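PDB 6CJ6: entry-fusion complex associated protein OPG083 from Vaccinia virus, which forms part of the poxvirus entry-fusion complex, which merges viral and cellular membranes and opens a pore for the virion core to enter the cytoplasm. Local coordinates for residues C47-T52 and M135-V140. Sequence-based numbering, arbitrary orientation.
Sequences CALRIT and MLLQIV. With PDO (1,3-propandiol), chain B; MOH (methanol), chain C.
Ala48 and Leu137 are joined by the shortest of five backbone hydrogen bonds that zip 47-52 to 135-140 as parallel strands, Leu137 N lying 2.7 Å from Ala48 O. Ala48 and Arg50 each use both N and O, and Thr52 N closes the series on Ile139 O. Of the side chains, that of Leu49 comes closest to the opposite strand. From CB, chi1 of -84° sets CG beside its own backbone N, and of the two methyls beyond it CD2 makes the contact: it lies 3.5 Å from Leu137 O, 3.9 Å from Leu137 CB and 3.7 Å from Ile139 CD1. On the other face, Arg50 CB rests 3.7 Å from Gln138 CG, and Arg50 CG meets Leu136 CD1 at 3.9 Å before the bent chain carries the guanidinium away. Thr52 OG1, also on this face, makes a weak hydrogen bond (3.3 Å) to O1 of a bound 1,3-propandiol. Strand 133-141 is the middle of a three-stranded parallel sheet, with 47-53 at one edge. Leu49, Leu137 and Ile139 pack against strand 119-127, to which Cys47 is tied by its disulfide with Cys127, while Gln138 lies against helix 10-24 from the reverse face.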
ATOM      1  N   CYS A  47       4.760  16.236   4.327  1.00 24.87           N
ATOM      2  CA  CYS A  47       4.097  15.121   3.667  1.00 30.08           C
ATOM      3  C   CYS A  47       3.459  15.574   2.360  1.00 34.16           C
ATOM      4  O   CYS A  47       2.804  16.621   2.308  1.00 36.24           O
ATOM      5  CB  CYS A  47       3.025  14.530   4.579  1.00 27.77           C
ATOM      6  SG  CYS A  47       2.389  12.946   4.008  1.00 41.04           S
ATOM      7  N   ALA A  48       3.646  14.776   1.315  1.00 40.29           N
ATOM      8  CA  ALA A  48       2.947  14.940   0.045  1.00 32.23           C
ATOM      9  C   ALA A  48       2.080  13.704  -0.154  1.00 39.14           C
ATOM     10  O   ALA A  48       2.599  12.608  -0.394  1.00 38.41           O
ATOM     11  CB  ALA A  48       3.939  15.108  -1.105  1.00 42.95           C
ATOM     12  N   LEU A  49       0.767  13.876  -0.038  1.00 32.88           N
ATOM     13  CA  LEU A  49      -0.179  12.786  -0.218  1.00 32.38           C
ATOM     14  C   LEU A  49      -0.814  12.874  -1.598  1.00 40.27           C
ATOM     15  O   LEU A  49      -1.173  13.962  -2.060  1.00 41.08           O
ATOM     16  CB  LEU A  49      -1.273  12.835   0.851  1.00 35.08           C
ATOM     17  CG  LEU A  49      -0.979  12.183   2.201  1.00 39.31           C
ATOM     18  CD1 LEU A  49      -2.082  12.498   3.191  1.00 32.94           C
ATOM     19  CD2 LEU A  49      -0.832  10.679   2.037  1.00 32.16           C
ATOM     20  N   ARG A  50      -0.946  11.723  -2.254  1.00 33.25           N
ATOM     21  CA  ARG A  50      -1.613  11.610  -3.550  1.00 39.03           C
ATOM     22  C   ARG A  50      -2.698  10.547  -3.407  1.00 37.17           C
ATOM     23  O   ARG A  50      -2.408   9.347  -3.438  1.00 39.20           O
ATOM     24  CB  ARG A  50      -0.621  11.245  -4.649  1.00 42.04           C
ATOM     25  CG  ARG A  50       0.033  12.440  -5.319  1.00 50.46           C
ATOM     26  CD  ARG A  50      -0.717  12.845  -6.581  1.00 53.62           C
ATOM     27  NE  ARG A  50      -0.177  14.069  -7.168  1.00 54.15           N
ATOM     28  CZ  ARG A  50      -0.335  14.425  -8.439  1.00 51.36           C
ATOM     29  NH1 ARG A  50      -1.009  13.644  -9.272  1.00 55.80           N
ATOM     30  NH2 ARG A  50       0.192  15.558  -8.880  1.00 53.20           N
ATOM     31  N   ILE A  51      -3.943  10.985  -3.249  1.00 38.02           N
ATOM     32  CA  ILE A  51      -5.069  10.088  -3.023  1.00 34.72           C
ATOM     33  C   ILE A  51      -5.836   9.949  -4.329  1.00 35.80           C
ATOM     34  O   ILE A  51      -6.252  10.951  -4.923  1.00 32.72           O
ATOM     35  CB  ILE A  51      -5.975  10.606  -1.895  1.00 37.42           C
ATOM     36  CG1 ILE A  51      -5.135  10.937  -0.661  1.00 34.26           C
ATOM     37  CG2 ILE A  51      -7.046   9.575  -1.558  1.00 38.58           C
ATOM     38  CD1 ILE A  51      -5.848  11.794   0.356  1.00 37.50           C
ATOM     39  N   THR A  52      -6.014   8.708  -4.781  1.00 36.16           N
ATOM     40  CA  THR A  52      -6.717   8.414  -6.021  1.00 35.86           C
ATOM     41  C   THR A  52      -7.597   7.189  -5.824  1.00 38.44           C
ATOM     42  O   THR A  52      -7.291   6.305  -5.019  1.00 35.88           O
ATOM     43  CB  THR A  52      -5.741   8.108  -7.164  1.00 39.16           C
ATOM     44  OG1 THR A  52      -4.891   7.017  -6.782  1.00 27.59           O
ATOM     45  CG2 THR A  52      -4.892   9.330  -7.495  1.00 39.25           C
ATOM     46  N   MET A 135       8.011  13.815   1.446  1.00 37.86           N
ATOM     47  CA  MET A 135       7.751  12.388   1.290  1.00 34.26           C
ATOM     48  C   MET A 135       6.472  12.222   0.479  1.00 35.82           C
ATOM     49  O   MET A 135       5.374  12.487   0.978  1.00 29.98           O
ATOM     50  CB  MET A 135       7.632  11.685   2.641  1.00 29.65           C
ATOM     51  CG  MET A 135       7.248  10.218   2.510  1.00 31.97           C
ATOM     52  SD  MET A 135       7.235   9.315   4.070  1.00 36.46           S
ATOM     53  CE  MET A 135       8.975   9.334   4.490  1.00 34.24           C
ATOM     54  N   LEU A 136       6.619  11.791  -0.770  1.00 37.35           N
ATOM     55  CA  LEU A 136       5.459  11.474  -1.588  1.00 34.52           C
ATOM     56  C   LEU A 136       4.881  10.134  -1.151  1.00 37.28           C
ATOM     57  O   LEU A 136       5.604   9.140  -1.039  1.00 36.06           O
ATOM     58  CB  LEU A 136       5.856  11.414  -3.062  1.00 37.70           C
ATOM     59  CG  LEU A 136       4.732  10.998  -4.012  1.00 38.74           C
ATOM     60  CD1 LEU A 136       3.687  12.101  -4.114  1.00 42.29           C
ATOM     61  CD2 LEU A 136       5.282  10.632  -5.382  1.00 39.93           C
ATOM     62  N   LEU A 137       3.571  10.110  -0.906  1.00 35.74           N
ATOM     63  CA  LEU A 137       2.886   8.921  -0.393  1.00 30.90           C
ATOM     64  C   LEU A 137       1.597   8.745  -1.194  1.00 29.12           C
ATOM     65  O   LEU A 137       0.546   9.275  -0.826  1.00 31.35           O
ATOM     66  CB  LEU A 137       2.614   9.069   1.097  1.00 31.81           C
ATOM     67  CG  LEU A 137       2.679   7.795   1.931  1.00 32.77           C
ATOM     68  CD1 LEU A 137       4.002   7.102   1.691  1.00 37.33           C
ATOM     69  CD2 LEU A 137       2.507   8.123   3.402  1.00 36.29           C
ATOM     70  N   GLN A 138       1.684   7.999  -2.292  1.00 28.74           N
ATOM     71  CA  GLN A 138       0.528   7.744  -3.143  1.00 37.71           C
ATOM     72  C   GLN A 138      -0.352   6.676  -2.504  1.00 31.05           C
ATOM     73  O   GLN A 138       0.078   5.531  -2.331  1.00 30.24           O
ATOM     74  CB  GLN A 138       0.993   7.294  -4.523  1.00 35.49           C
ATOM     75  CG  GLN A 138       1.670   8.387  -5.319  1.00 34.99           C
ATOM     76  CD  GLN A 138       2.695   7.847  -6.285  1.00 42.45           C
ATOM     77  OE1 GLN A 138       3.835   7.569  -5.906  1.00 42.21           O
ATOM     78  NE2 GLN A 138       2.298   7.690  -7.543  1.00 40.99           N
ATOM     79  N   ILE A 139      -1.581   7.049  -2.158  1.00 28.06           N
ATOM     80  CA  ILE A 139      -2.550   6.147  -1.547  1.00 22.53           C
ATOM     81  C   ILE A 139      -3.676   5.931  -2.548  1.00 28.25           C
ATOM     82  O   ILE A 139      -4.333   6.891  -2.972  1.00 30.17           O
ATOM     83  CB  ILE A 139      -3.079   6.699  -0.211  1.00 21.97           C
ATOM     84  CG1 ILE A 139      -2.127   6.349   0.936  1.00 39.45           C
ATOM     85  CG2 ILE A 139      -4.459   6.150   0.096  1.00 25.00           C
ATOM     86  CD1 ILE A 139      -0.858   7.158   0.971  1.00 32.69           C
ATOM     87  N   VAL A 140      -3.896   4.677  -2.936  1.00 27.76           N
ATOM     88  CA  VAL A 140      -4.897   4.332  -3.939  1.00 29.70           C
ATOM     89  C   VAL A 140      -6.016   3.541  -3.276  1.00 29.62           C
ATOM     90  O   VAL A 140      -5.764   2.547  -2.585  1.00 33.78           O
ATOM     91  CB  VAL A 140      -4.283   3.574  -5.130  1.00 35.78           C
ATOM     92  CG1 VAL A 140      -3.458   2.389  -4.658  1.00 35.51           C
ATOM     93  CG2 VAL A 140      -5.372   3.123  -6.093  1.00 37.24           C
TER
HETATM   94  C1  PDO B 225      -2.036   7.739 -10.376  1.00 54.08           C
HETATM   95  O1  PDO B 225      -2.800   7.251  -9.365  1.00 48.90           O
HETATM   96  C2  PDO B 225      -1.965   6.945 -11.606  1.00 61.48           C
HETATM   97  C3  PDO B 225      -0.597   6.451 -11.916  1.00 54.22           C
HETATM   98  O3  PDO B 225       0.128   7.572 -12.109  1.00 56.04           O
HETATM   99  C   MOH C 241      -5.423  -1.612  -2.715  1.00 34.54           C
HETATM  100  O   MOH C 241      -5.934  -0.683  -1.780  1.00 41.92           O